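Local coordinates for DUF6844 domain-containing protein (Francisella tularensis subsp. tularensis, PDB 4QVR) that is of unknown function, carries a DUF6844 domain and is probably exported by way of an N-terminal signal sequence, at residues 318-323 and 328-333; 250-255 and 275-280; 219-224 and 228-233; 212-217 and 232-237; 84-89 and 259-264. All coordinates share one frame; numbering follows the deposited sequence.

Contact 1 of 5, residues 318-323 and 328-333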
# COMPACT_ATOMS: atom_id res chain seq x y z
N ILE A 318 5.52 -3.47 2.89
CA ILE A 318 5.55 -3.98 4.24
C ILE A 318 4.61 -5.17 4.37
O ILE A 318 3.72 -5.39 3.53
CB ILE A 318 5.15 -2.89 5.26
CG1 ILE A 318 3.66 -2.55 5.21
CG2 ILE A 318 5.96 -1.64 5.02
CD1 ILE A 318 2.79 -3.54 5.94
N ARG A 319 4.84 -5.97 5.41
CA ARG A 319 4.00 -7.13 5.71
C ARG A 319 3.85 -7.21 7.20
O ARG A 319 4.73 -6.79 7.94
CB ARG A 319 4.64 -8.45 5.26
CG ARG A 319 4.93 -8.61 3.78
CD ARG A 319 3.67 -8.71 2.92
NE ARG A 319 4.10 -8.88 1.56
CZ ARG A 319 4.43 -7.90 0.74
NH1 ARG A 319 4.30 -6.63 1.10
NH2 ARG A 319 4.87 -8.20 -0.47
N VAL A 320 2.74 -7.78 7.66
CA VAL A 320 2.56 -8.00 9.06
C VAL A 320 2.65 -9.48 9.28
O VAL A 320 2.07 -10.27 8.55
CB VAL A 320 1.21 -7.49 9.59
CG1 VAL A 320 1.02 -7.90 11.03
CG2 VAL A 320 1.14 -5.97 9.47
N GLY A 321 3.40 -9.85 10.31
CA GLY A 321 3.55 -11.24 10.69
C GLY A 321 3.42 -11.35 12.19
O GLY A 321 3.26 -10.33 12.90
N PHE A 322 3.53 -12.58 12.69
CA PHE A 322 3.40 -12.87 14.12
C PHE A 322 4.45 -13.90 14.48
O PHE A 322 4.53 -14.94 13.85
CB PHE A 322 2.00 -13.40 14.42
CG PHE A 322 0.89 -12.45 14.02
CD1 PHE A 322 0.50 -11.42 14.87
CD2 PHE A 322 0.25 -12.58 12.79
CE1 PHE A 322 -0.52 -10.56 14.51
CE2 PHE A 322 -0.77 -11.72 12.43
CZ PHE A 322 -1.15 -10.70 13.29
N GLY A 323 5.28 -13.59 15.48
CA GLY A 323 6.37 -14.48 15.89
C GLY A 323 6.00 -15.60 16.85
O GLY A 323 4.82 -15.79 17.18
N PRO A 328 2.89 -9.48 17.10
CA PRO A 328 2.95 -9.00 15.74
C PRO A 328 4.20 -8.19 15.49
O PRO A 328 4.73 -7.53 16.37
CB PRO A 328 1.72 -8.09 15.61
CG PRO A 328 1.35 -7.72 17.01
CD PRO A 328 1.80 -8.85 17.87
N TYR A 329 4.68 -8.24 14.27
CA TYR A 329 5.83 -7.47 13.90
C TYR A 329 5.61 -7.06 12.47
O TYR A 329 4.81 -7.66 11.75
CB TYR A 329 7.10 -8.31 14.08
CG TYR A 329 7.07 -9.59 13.28
CD1 TYR A 329 7.15 -9.56 11.91
CD2 TYR A 329 6.97 -10.82 13.90
CE1 TYR A 329 7.12 -10.71 11.16
CE2 TYR A 329 6.94 -11.98 13.15
CZ TYR A 329 7.02 -11.91 11.78
OH TYR A 329 7.00 -13.04 11.00
N ILE A 330 6.32 -6.03 12.05
CA ILE A 330 6.18 -5.54 10.71
C ILE A 330 7.48 -5.72 9.96
O ILE A 330 8.53 -5.33 10.45
CB ILE A 330 5.79 -4.06 10.75
CG1 ILE A 330 4.44 -3.95 11.46
CG2 ILE A 330 5.74 -3.48 9.34
CD1 ILE A 330 4.14 -2.58 12.01
N LEU A 331 7.41 -6.33 8.78
CA LEU A 331 8.58 -6.53 7.96
C LEU A 331 8.50 -5.50 6.86
O LEU A 331 7.42 -5.14 6.44
CB LEU A 331 8.59 -7.91 7.34
CG LEU A 331 8.57 -9.07 8.31
CD1 LEU A 331 8.68 -10.37 7.53
CD2 LEU A 331 9.70 -8.95 9.30
N ALA A 332 9.66 -5.03 6.43
CA ALA A 332 9.77 -4.05 5.37
C ALA A 332 10.87 -4.51 4.46
O ALA A 332 12.00 -4.77 4.91
CB ALA A 332 10.12 -2.69 5.93
N TYR A 333 10.55 -4.60 3.17
CA TYR A 333 11.51 -5.00 2.15
C TYR A 333 12.17 -3.82 1.50
O TYR A 333 11.57 -2.77 1.39
CB TYR A 333 10.79 -5.77 1.06
CG TYR A 333 10.08 -7.01 1.55
CD1 TYR A 333 10.79 -8.16 1.85
CD2 TYR A 333 8.70 -7.05 1.68
CE1 TYR A 333 10.15 -9.32 2.29
CE2 TYR A 333 8.04 -8.21 2.10
CZ TYR A 333 8.78 -9.34 2.41
OH TYR A 333 8.15 -10.48 2.83
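The ring of Y329 lies across G321, its directly paired residue on the neighbouring strand. G321 CA stands over the ring face, 4.0 Å from the centroid, in a CH-pi contact. Y329 CG sits between its own backbone N and carbonyl carbon (chi1 57°), and this turns the ring over the other strand. Its CE2 then comes within 3.3 Å of G323 N.

Strands 318-322 and 328-337 form a beta hairpin at one side of a four-stranded antiparallel sheet. R319 N bonds L331 O at 2.9 Å, and L331 N returns the bond to R319 O at 2.8 Å. G321 and Y329 make a second such pair.

R319 shares a face of the sheet with Y329. Its CG meets the edge of the Y333 ring, 3.6 Å from CE2. The chain then bends at chi2, so that the guanidinium also has Y333 CE2 over the centre of one face. The two planes are 66° apart. NH1 bonds I318 O at 2.8 Å, and Y333 OH is held by Y304 OH.

On the other face, F322 CE1 approaches P328 CB obliquely at 3.5 Å. Also on that face, I330 and A332 pack against L364 of helix 349-370.

Contact 2 of 5, residues 250-255 and 275-280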
# COMPACT_ATOMS: atom_id res chain seq x y z
N GLY A 250 -6.10 -0.62 8.05
CA GLY A 250 -6.49 -2.05 7.97
C GLY A 250 -6.25 -2.62 6.57
O GLY A 250 -6.36 -3.82 6.34
N LEU A 251 -5.92 -1.76 5.62
CA LEU A 251 -5.65 -2.21 4.24
C LEU A 251 -4.17 -2.60 4.17
O LEU A 251 -3.30 -1.77 4.25
CB LEU A 251 -5.98 -1.13 3.23
CG LEU A 251 -5.95 -1.62 1.78
CD1 LEU A 251 -7.13 -2.53 1.50
CD2 LEU A 251 -6.02 -0.45 0.84
N LEU A 252 -3.90 -3.88 4.04
CA LEU A 252 -2.54 -4.39 4.11
C LEU A 252 -2.09 -5.13 2.84
O LEU A 252 -2.87 -5.88 2.27
CB LEU A 252 -2.56 -5.38 5.25
CG LEU A 252 -1.30 -5.90 5.89
CD1 LEU A 252 -0.70 -4.79 6.73
CD2 LEU A 252 -1.67 -7.09 6.77
N PRO A 253 -0.83 -4.91 2.39
CA PRO A 253 -0.38 -5.68 1.23
C PRO A 253 -0.10 -7.09 1.67
O PRO A 253 0.38 -7.30 2.79
CB PRO A 253 0.95 -5.02 0.81
CG PRO A 253 1.19 -3.89 1.75
CD PRO A 253 -0.00 -3.72 2.65
N ILE A 254 -0.37 -8.07 0.82
CA ILE A 254 -0.06 -9.44 1.21
C ILE A 254 0.83 -10.17 0.25
O ILE A 254 1.47 -11.13 0.64
CB ILE A 254 -1.30 -10.27 1.56
CG1 ILE A 254 -2.27 -10.32 0.39
CG2 ILE A 254 -1.98 -9.70 2.81
CD1 ILE A 254 -3.41 -11.27 0.67
N LYS A 255 0.92 -9.66 -0.99
CA LYS A 255 1.74 -10.24 -1.99
C LYS A 255 2.05 -9.20 -3.07
O LYS A 255 1.17 -8.42 -3.45
CB LYS A 255 0.96 -11.37 -2.65
CG LYS A 255 1.73 -12.20 -3.68
CD LYS A 255 2.73 -13.10 -2.97
CE LYS A 255 3.72 -13.69 -3.95
NZ LYS A 255 4.78 -14.41 -3.23
N ASP A 275 -10.43 -5.61 9.68
CA ASP A 275 -10.79 -4.84 10.89
C ASP A 275 -9.84 -5.16 12.02
O ASP A 275 -9.41 -4.27 12.73
CB ASP A 275 -12.21 -5.17 11.38
CG ASP A 275 -13.28 -4.38 10.67
OD1 ASP A 275 -13.07 -3.16 10.42
OD2 ASP A 275 -14.35 -4.96 10.38
N LYS A 276 -9.49 -6.42 12.17
CA LYS A 276 -8.59 -6.83 13.25
C LYS A 276 -7.25 -6.13 13.14
O LYS A 276 -6.73 -5.64 14.13
CB LYS A 276 -8.45 -8.33 13.29
CG LYS A 276 -9.78 -8.98 13.60
CD LYS A 276 -9.70 -10.48 13.79
CE LYS A 276 -11.05 -10.99 14.27
NZ LYS A 276 -11.08 -12.46 14.49
N ILE A 277 -6.70 -6.08 11.92
CA ILE A 277 -5.45 -5.36 11.68
C ILE A 277 -5.66 -3.88 11.99
O ILE A 277 -4.83 -3.27 12.65
CB ILE A 277 -4.93 -5.57 10.25
CG1 ILE A 277 -4.45 -7.00 10.09
CG2 ILE A 277 -3.78 -4.60 9.94
CD1 ILE A 277 -3.26 -7.37 10.96
N LYS A 278 -6.78 -3.32 11.54
CA LYS A 278 -7.05 -1.92 11.88
C LYS A 278 -7.09 -1.74 13.42
O LYS A 278 -6.53 -0.79 13.94
CB LYS A 278 -8.38 -1.45 11.30
CG LYS A 278 -8.76 -0.07 11.83
CD LYS A 278 -10.07 0.44 11.27
CE LYS A 278 -10.39 1.81 11.86
NZ LYS A 278 -11.54 2.44 11.18
N GLY A 279 -7.78 -2.65 14.11
CA GLY A 279 -7.92 -2.62 15.57
C GLY A 279 -6.62 -2.87 16.32
O GLY A 279 -6.41 -2.35 17.41
N MSE A 280 -5.75 -3.69 15.73
CA MSE A 280 -4.46 -3.98 16.34
C MSE A 280 -3.64 -2.71 16.37
O MSE A 280 -3.07 -2.37 17.41
CB MSE A 280 -3.79 -5.06 15.53
CG MSE A 280 -2.45 -5.48 16.13
SE MSE A 280 -1.32 -6.17 14.69
CE MSE A 280 -0.96 -4.54 13.64
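G250 and K278 come closest here, and the tight part is the G250 backbone against the backbone and CB of K278. G250 CA lies 3.8 Å from K278 N and 3.9 Å from K278 CB. The two CA atoms are 4.0 Å apart. G250 has no side chain, and this allows the helix backbone to come so near. I277 CG2 adds a second touch, 4.2 Å from G250 CA.

The packing is slacker two residues on, at L252 in the strand. L252 points at the helix, but its CD2 only just meets I277 CG1, at 4.3 Å. These two side chains share a buried apolar patch with L73 of helix 67-78, which touches both, and L252 also packs on I318 and V320 of strand 318-322. The contact itself is purely van der Waals.

The other side of the helix faces solvent, with D275 and K276 exposed there. K278 touches G250 with its base alone. Its CG is anti to the backbone N (chi1 172°) and the rest of the chain is extended, which carries the amine away to N247 OD1.

The start of the helix is tied in just before D275. S274 makes a backbone bond with G250, and its OG bonds I277 N. The arrangement is that of a beta-beta-alpha unit: strands 251-261 and 264-273 form an antiparallel hairpin, and helix 275-285 follows it and packs at the start of the first strand.

Contact 3 of 5, residues 219-224 and 228-233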
# COMPACT_ATOMS: atom_id res chain seq x y z
N ASN A 219 -27.21 30.58 -4.04
CA ASN A 219 -27.92 31.06 -5.23
C ASN A 219 -28.01 29.98 -6.30
O ASN A 219 -28.97 29.95 -7.08
CB ASN A 219 -27.26 32.33 -5.76
CG ASN A 219 -27.26 33.44 -4.72
OD1 ASN A 219 -28.03 33.42 -3.76
ND2 ASN A 219 -26.39 34.42 -4.91
N ASP A 220 -27.05 29.06 -6.31
CA ASP A 220 -27.07 27.96 -7.27
C ASP A 220 -28.27 27.03 -7.06
O ASP A 220 -28.50 26.13 -7.88
CB ASP A 220 -25.75 27.18 -7.22
CG ASP A 220 -24.57 27.99 -7.73
OD1 ASP A 220 -24.79 29.04 -8.39
OD2 ASP A 220 -23.42 27.58 -7.50
N PHE A 221 -29.03 27.26 -5.99
CA PHE A 221 -30.21 26.46 -5.68
C PHE A 221 -31.40 27.40 -5.51
O PHE A 221 -31.26 28.50 -4.97
CB PHE A 221 -29.96 25.65 -4.41
CG PHE A 221 -28.67 24.88 -4.45
CD1 PHE A 221 -28.59 23.68 -5.15
CD2 PHE A 221 -27.53 25.36 -3.83
CE1 PHE A 221 -27.40 22.97 -5.20
CE2 PHE A 221 -26.34 24.65 -3.87
CZ PHE A 221 -26.28 23.46 -4.57
N ALA A 222 -32.57 26.96 -5.96
CA ALA A 222 -33.78 27.80 -5.92
C ALA A 222 -34.80 27.50 -4.82
O ALA A 222 -35.64 28.35 -4.52
CB ALA A 222 -34.46 27.75 -7.28
N THR A 223 -34.72 26.33 -4.20
CA THR A 223 -35.67 25.95 -3.16
C THR A 223 -34.91 25.66 -1.87
O THR A 223 -33.72 25.39 -1.92
CB THR A 223 -36.38 24.63 -3.53
OG1 THR A 223 -36.54 24.54 -4.95
CG2 THR A 223 -37.74 24.50 -2.82
N PRO A 224 -35.60 25.73 -0.71
CA PRO A 224 -34.87 25.32 0.50
C PRO A 224 -34.68 23.79 0.54
O PRO A 224 -33.74 23.31 1.15
CB PRO A 224 -35.75 25.83 1.65
CG PRO A 224 -36.58 26.91 1.04
CD PRO A 224 -36.83 26.47 -0.37
N LYS A 228 -31.29 21.92 1.20
CA LYS A 228 -31.17 20.88 2.23
C LYS A 228 -30.54 19.59 1.72
O LYS A 228 -29.74 18.97 2.43
CB LYS A 228 -32.54 20.57 2.85
CG LYS A 228 -33.13 21.70 3.69
CD LYS A 228 -34.60 21.46 4.00
CE LYS A 228 -35.23 22.64 4.71
NZ LYS A 228 -36.68 22.38 4.92
N LYS A 229 -30.86 19.18 0.49
CA LYS A 229 -30.33 17.93 -0.06
C LYS A 229 -28.89 18.06 -0.52
O LYS A 229 -28.10 17.14 -0.38
CB LYS A 229 -31.19 17.39 -1.21
CG LYS A 229 -31.16 18.17 -2.51
CD LYS A 229 -32.07 17.52 -3.55
CE LYS A 229 -32.14 18.32 -4.84
NZ LYS A 229 -33.15 17.80 -5.80
N ALA A 230 -28.55 19.22 -1.09
CA ALA A 230 -27.19 19.46 -1.56
C ALA A 230 -26.27 19.41 -0.37
O ALA A 230 -25.12 18.99 -0.48
CB ALA A 230 -27.09 20.80 -2.24
N LEU A 231 -26.82 19.82 0.77
CA LEU A 231 -26.11 19.87 2.04
C LEU A 231 -25.94 18.49 2.67
O LEU A 231 -24.83 18.14 3.07
CB LEU A 231 -26.88 20.77 2.99
CG LEU A 231 -26.26 21.14 4.33
CD1 LEU A 231 -24.91 21.82 4.11
CD2 LEU A 231 -27.22 22.07 5.07
N LEU A 232 -27.03 17.72 2.76
CA LEU A 232 -26.95 16.37 3.34
C LEU A 232 -26.05 15.52 2.45
O LEU A 232 -25.29 14.70 2.94
CB LEU A 232 -28.33 15.69 3.46
CG LEU A 232 -28.90 14.91 2.28
CD1 LEU A 232 -28.08 13.67 2.00
CD2 LEU A 232 -30.34 14.50 2.55
N SER A 233 -26.14 15.76 1.14
CA SER A 233 -25.31 15.05 0.16
C SER A 233 -23.83 15.33 0.41
O SER A 233 -22.99 14.41 0.37
CB SER A 233 -25.67 15.50 -1.24
OG SER A 233 -24.70 15.04 -2.15
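The flat group here is the F221 ring, which meets the methyl of A230. A230 CB comes in obliquely and touches the far end of the ring, 3.6 Å from CZ and 3.7 Å from CE1. One face of the ring has D220 CB 4.2 Å above its plane, displaced toward the rim. E226 and K227 of helix 224-246 also touch F221. F221 CG is anti to its carbonyl carbon (chi1 -51°), and this swings the ring toward the helix.

The second meeting point is at the helix start. K228 N donates to P224 O at 2.8 Å, with an angle of 157° at the hydrogen. The same oxygen lies against the K228 side chain, with CG only 3.1 Å away. The K228 chain then runs out extended, and its CE passes 4.5 Å from P224 CB. Its NZ ends in a salt bridge with E225 OE2. P224 and K228 are exposed at the surface, though K228 also touches L207 of helix 203-213.

The bond from K228 to P224 is the first-turn bond of helix 224-246. T223 holds the N-cap position, but its side chain makes no capping bond. P224 follows as the first helical residue, a place where a proline costs no helical bond. The whole is a helix N terminus with the preceding loop folded back along its first turns, in a pair of helices, 203-213 and 224-246, joined by a loop.

Contact 4 of 5, residues 212-217 and 232-237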
# COMPACT_ATOMS: atom_id res chain seq x y z
N LYS A 212 -22.51 27.80 2.59
CA LYS A 212 -21.29 28.56 2.36
C LYS A 212 -20.13 27.98 3.11
O LYS A 212 -19.00 28.05 2.65
CB LYS A 212 -21.46 30.01 2.76
CG LYS A 212 -22.36 30.84 1.88
CD LYS A 212 -22.51 32.23 2.47
CE LYS A 212 -23.45 33.11 1.67
NZ LYS A 212 -23.70 34.41 2.37
N GLU A 213 -20.38 27.45 4.30
CA GLU A 213 -19.29 26.85 5.06
C GLU A 213 -18.63 25.72 4.26
O GLU A 213 -17.41 25.54 4.30
CB GLU A 213 -19.82 26.32 6.38
CG GLU A 213 -18.79 25.64 7.25
CD GLU A 213 -19.40 25.08 8.52
OE1 GLU A 213 -18.66 24.41 9.26
OE2 GLU A 213 -20.62 25.29 8.78
N GLN A 214 -19.46 24.99 3.52
CA GLN A 214 -19.02 23.86 2.70
C GLN A 214 -18.57 24.32 1.32
O GLN A 214 -18.28 23.49 0.47
CB GLN A 214 -20.16 22.82 2.55
CG GLN A 214 -20.71 22.30 3.88
CD GLN A 214 -19.65 21.63 4.76
OE1 GLN A 214 -19.46 21.99 5.94
NE2 GLN A 214 -18.93 20.68 4.18
N GLY A 215 -18.47 25.63 1.10
CA GLY A 215 -18.03 26.13 -0.21
C GLY A 215 -19.09 26.25 -1.29
O GLY A 215 -18.80 26.71 -2.39
N LEU A 216 -20.32 25.85 -0.98
CA LEU A 216 -21.42 25.94 -1.96
C LEU A 216 -22.01 27.34 -2.02
O LEU A 216 -21.89 28.13 -1.07
CB LEU A 216 -22.52 24.94 -1.59
CG LEU A 216 -22.10 23.47 -1.59
CD1 LEU A 216 -23.15 22.59 -0.93
CD2 LEU A 216 -21.79 23.01 -3.01
N ASN A 217 -22.66 27.66 -3.14
CA ASN A 217 -23.29 28.97 -3.32
C ASN A 217 -24.81 28.80 -3.25
O ASN A 217 -25.40 28.18 -4.13
CB ASN A 217 -22.85 29.60 -4.63
CG ASN A 217 -23.37 31.02 -4.80
OD1 ASN A 217 -24.52 31.33 -4.50
ND2 ASN A 217 -22.51 31.90 -5.32
N LEU A 232 -27.03 17.72 2.76
CA LEU A 232 -26.95 16.37 3.34
C LEU A 232 -26.05 15.52 2.45
O LEU A 232 -25.29 14.70 2.94
CB LEU A 232 -28.33 15.69 3.46
CG LEU A 232 -28.90 14.91 2.28
CD1 LEU A 232 -28.08 13.67 2.00
CD2 LEU A 232 -30.34 14.50 2.55
N SER A 233 -26.14 15.76 1.14
CA SER A 233 -25.31 15.05 0.16
C SER A 233 -23.83 15.33 0.41
O SER A 233 -22.99 14.41 0.37
CB SER A 233 -25.67 15.50 -1.24
OG SER A 233 -24.70 15.04 -2.15
N GLN A 234 -23.50 16.60 0.64
CA GLN A 234 -22.12 16.95 0.96
C GLN A 234 -21.67 16.22 2.19
O GLN A 234 -20.57 15.68 2.21
CB GLN A 234 -21.93 18.45 1.18
CG GLN A 234 -21.50 19.20 -0.06
CD GLN A 234 -20.05 18.93 -0.42
OE1 GLN A 234 -19.20 18.73 0.45
NE2 GLN A 234 -19.75 18.95 -1.71
N GLN A 235 -22.53 16.18 3.21
CA GLN A 235 -22.18 15.49 4.45
C GLN A 235 -22.01 13.97 4.30
O GLN A 235 -21.10 13.40 4.90
CB GLN A 235 -23.13 15.89 5.56
CG GLN A 235 -22.90 17.35 5.96
CD GLN A 235 -24.10 18.00 6.64
OE1 GLN A 235 -25.24 17.58 6.44
NE2 GLN A 235 -23.84 19.05 7.41
N MSE A 236 -22.85 13.31 3.50
CA MSE A 236 -22.69 11.86 3.31
C MSE A 236 -21.39 11.62 2.58
O MSE A 236 -20.65 10.71 2.92
CB MSE A 236 -23.86 11.21 2.58
CG MSE A 236 -25.15 11.20 3.41
SE MSE A 236 -24.91 10.64 5.29
CE MSE A 236 -25.26 12.37 6.18
N THR A 237 -21.08 12.46 1.59
CA THR A 237 -19.81 12.31 0.85
C THR A 237 -18.60 12.45 1.77
O THR A 237 -17.64 11.70 1.63
CB THR A 237 -19.69 13.34 -0.29
OG1 THR A 237 -20.70 13.09 -1.27
CG2 THR A 237 -18.37 13.27 -0.98
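L216 meets Q234 just after a Schellman motif that ends helix 203-213. G215 is the C-prime residue, with a positive phi of 84°. G215 N bonds K212 O at 2.9 Å, and L216 N bonds L211 O. The reversal leaves Q214 and L216 both pointing at helix 224-246.

L216 and Q214 both reach further back along the same helix. L216 CD1 lies near A230 O, and Q214 CG lies near L231 CD1. The loop thus flanks about one turn of the helix, at a partly exposed surface. Beyond the loop, Q234 also touches S385 of helix 374-385, and T237, one turn on, packs on the same S385.

The side chain of Q234 can be followed outward from the helix. Its CB points toward the loop but stays 4.8 Å from L216 CD1. CG closes that gap and touches L216 CD1 at 3.9 Å. This is the main contact, and the two side chains pass each other at a slant. It is a meeting of carbon with carbon, made by the aliphatic part of the glutamine. The chain of Q234 then bends at chi2 (-74°), which turns the amide away from L216 and toward Q214. The two amides are only neighbours, because their nearest atoms are too far apart for a hydrogen bond. At the tip, Q234 OE1 faces Q214 NE2 at 4.2 Å.

Contact 5 of 5, residues 84-89 and 259-264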
# COMPACT_ATOMS: atom_id res chain seq x y z
N VAL A 84 8.35 -12.59 -12.25
CA VAL A 84 7.43 -13.32 -13.10
C VAL A 84 8.11 -13.66 -14.41
O VAL A 84 8.54 -12.76 -15.13
CB VAL A 84 6.15 -12.52 -13.40
CG1 VAL A 84 5.25 -13.30 -14.35
CG2 VAL A 84 5.42 -12.14 -12.11
N ALA A 85 8.22 -14.95 -14.70
CA ALA A 85 8.84 -15.42 -15.95
C ALA A 85 7.89 -15.18 -17.13
O ALA A 85 6.65 -15.25 -16.98
CB ALA A 85 9.20 -16.90 -15.86
N THR A 86 8.47 -14.90 -18.29
CA THR A 86 7.69 -14.63 -19.49
C THR A 86 8.49 -14.95 -20.74
O THR A 86 9.44 -14.25 -21.07
CB THR A 86 7.23 -13.17 -19.53
OG1 THR A 86 6.33 -12.93 -18.44
CG2 THR A 86 6.54 -12.86 -20.83
N THR A 87 8.07 -16.02 -21.42
CA THR A 87 8.72 -16.49 -22.65
C THR A 87 8.73 -15.43 -23.76
O THR A 87 8.03 -14.42 -23.69
CB THR A 87 8.03 -17.77 -23.18
OG1 THR A 87 6.63 -17.52 -23.36
CG2 THR A 87 8.19 -18.93 -22.21
N SER A 88 9.55 -15.65 -24.77
CA SER A 88 9.64 -14.74 -25.92
C SER A 88 8.30 -14.74 -26.69
O SER A 88 7.87 -13.71 -27.23
CB SER A 88 10.78 -15.17 -26.83
OG SER A 88 10.87 -14.34 -27.97
N GLN A 89 7.66 -15.91 -26.72
CA GLN A 89 6.37 -16.13 -27.40
C GLN A 89 5.15 -15.55 -26.67
O GLN A 89 4.09 -15.41 -27.27
CB GLN A 89 6.19 -17.64 -27.65
CG GLN A 89 6.22 -18.48 -26.37
CD GLN A 89 6.55 -19.95 -26.61
OE1 GLN A 89 6.96 -20.65 -25.68
NE2 GLN A 89 6.42 -20.41 -27.85
N VAL A 259 7.45 -7.53 -12.91
CA VAL A 259 7.64 -7.93 -14.28
C VAL A 259 8.44 -6.85 -15.03
O VAL A 259 8.21 -5.66 -14.86
CB VAL A 259 6.30 -8.12 -15.03
CG1 VAL A 259 6.55 -8.56 -16.48
CG2 VAL A 259 5.45 -9.16 -14.38
N GLU A 260 9.38 -7.27 -15.86
CA GLU A 260 10.11 -6.35 -16.72
C GLU A 260 9.71 -6.61 -18.17
O GLU A 260 9.83 -7.75 -18.68
CB GLU A 260 11.62 -6.50 -16.59
CG GLU A 260 12.16 -6.21 -15.21
CD GLU A 260 13.68 -6.28 -15.19
OE1 GLU A 260 14.33 -5.44 -15.86
OE2 GLU A 260 14.20 -7.18 -14.50
N LYS A 261 9.18 -5.57 -18.81
CA LYS A 261 8.84 -5.63 -20.22
C LYS A 261 8.87 -4.28 -20.89
O LYS A 261 8.55 -3.28 -20.28
CB LYS A 261 7.49 -6.31 -20.49
CG LYS A 261 7.65 -7.78 -20.85
CD LYS A 261 6.49 -8.34 -21.66
CE LYS A 261 6.83 -9.75 -22.12
NZ LYS A 261 5.77 -10.41 -22.94
N ASP A 262 9.30 -4.29 -22.14
CA ASP A 262 9.31 -3.12 -22.97
C ASP A 262 9.96 -1.91 -22.33
O ASP A 262 9.39 -0.82 -22.33
CB ASP A 262 7.86 -2.81 -23.36
CG ASP A 262 7.21 -3.95 -24.13
OD1 ASP A 262 7.77 -4.34 -25.20
OD2 ASP A 262 6.15 -4.45 -23.68
N GLY A 263 11.15 -2.09 -21.79
CA GLY A 263 11.85 -0.98 -21.16
C GLY A 263 11.26 -0.47 -19.85
O GLY A 263 11.67 0.58 -19.37
N ASN A 264 10.31 -1.20 -19.26
CA ASN A 264 9.71 -0.81 -17.97
C ASN A 264 9.81 -1.85 -16.92
O ASN A 264 10.05 -3.03 -17.19
CB ASN A 264 8.21 -0.56 -18.13
CG ASN A 264 7.92 0.65 -18.98
OD1 ASN A 264 8.47 1.73 -18.76
ND2 ASN A 264 7.04 0.47 -19.95
O HOH W 1 10.29 -10.11 -15.60
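V84 and V259 make the apolar half of this contact. V259 CG2 lies against the CB-H side of V84, 3.6 Å from CB and 3.7 Å from CG2. The two side chains are slanted against each other.

The other half is T86 with K261. The extended lysine passes T86 at about a right angle, and T86 CG2 rests on its end, 3.3 Å from NZ. The contact with CE is tight as well. T86 CG2 is anti to the backbone N, while OG1 sits beside that N (chi1 -65°). The methyl is thus turned to the lysine and the hydroxyl elsewhere. OG1 donates to A85 O at 2.8 Å, from well above the carbonyl plane.

A water joins the two backbones. It donates to V84 O at 3.2 Å and accepts from E260 N at 3.0 Å. V84 also has a direct backbone bond to V258.

The segment 259-264 is the tip of the beta hairpin formed by strands 251-261 and 264-273. A type I' turn from K261 to N264 reverses the chain, with D262 and G263 at positive phi. N264 N closes it on K261 O at 2.9 Å.

Further out, K261 NZ is held by R92 O, which lies beyond the loop 84-89. Helix 94-108 backs the apolar side: I97 touches V84, T86 and V259, and L98 reaches V259 as well.

From the N terminus, the loop after helix 67-78 reaches contact 5, which closes the longest loop, back to the hairpin tip at 259-264. Contacts 3 and 4 lie within that loop. Both share L232 and S233. They tie the end of helix 203-213 and the loop after it to helix 224-246, far from the chain's centre. Contact 2 opens at 250-255, inside the loop of contact 5, and closes at 275-280, beyond its end, so the two cross; both use strand 251-261. It brings helix 275-285 back to the three-stranded sheet. Contact 1 follows in series as a short hairpin of the four-stranded sheet. It touches contact 2, where V320 and R319 meet L252 and P253.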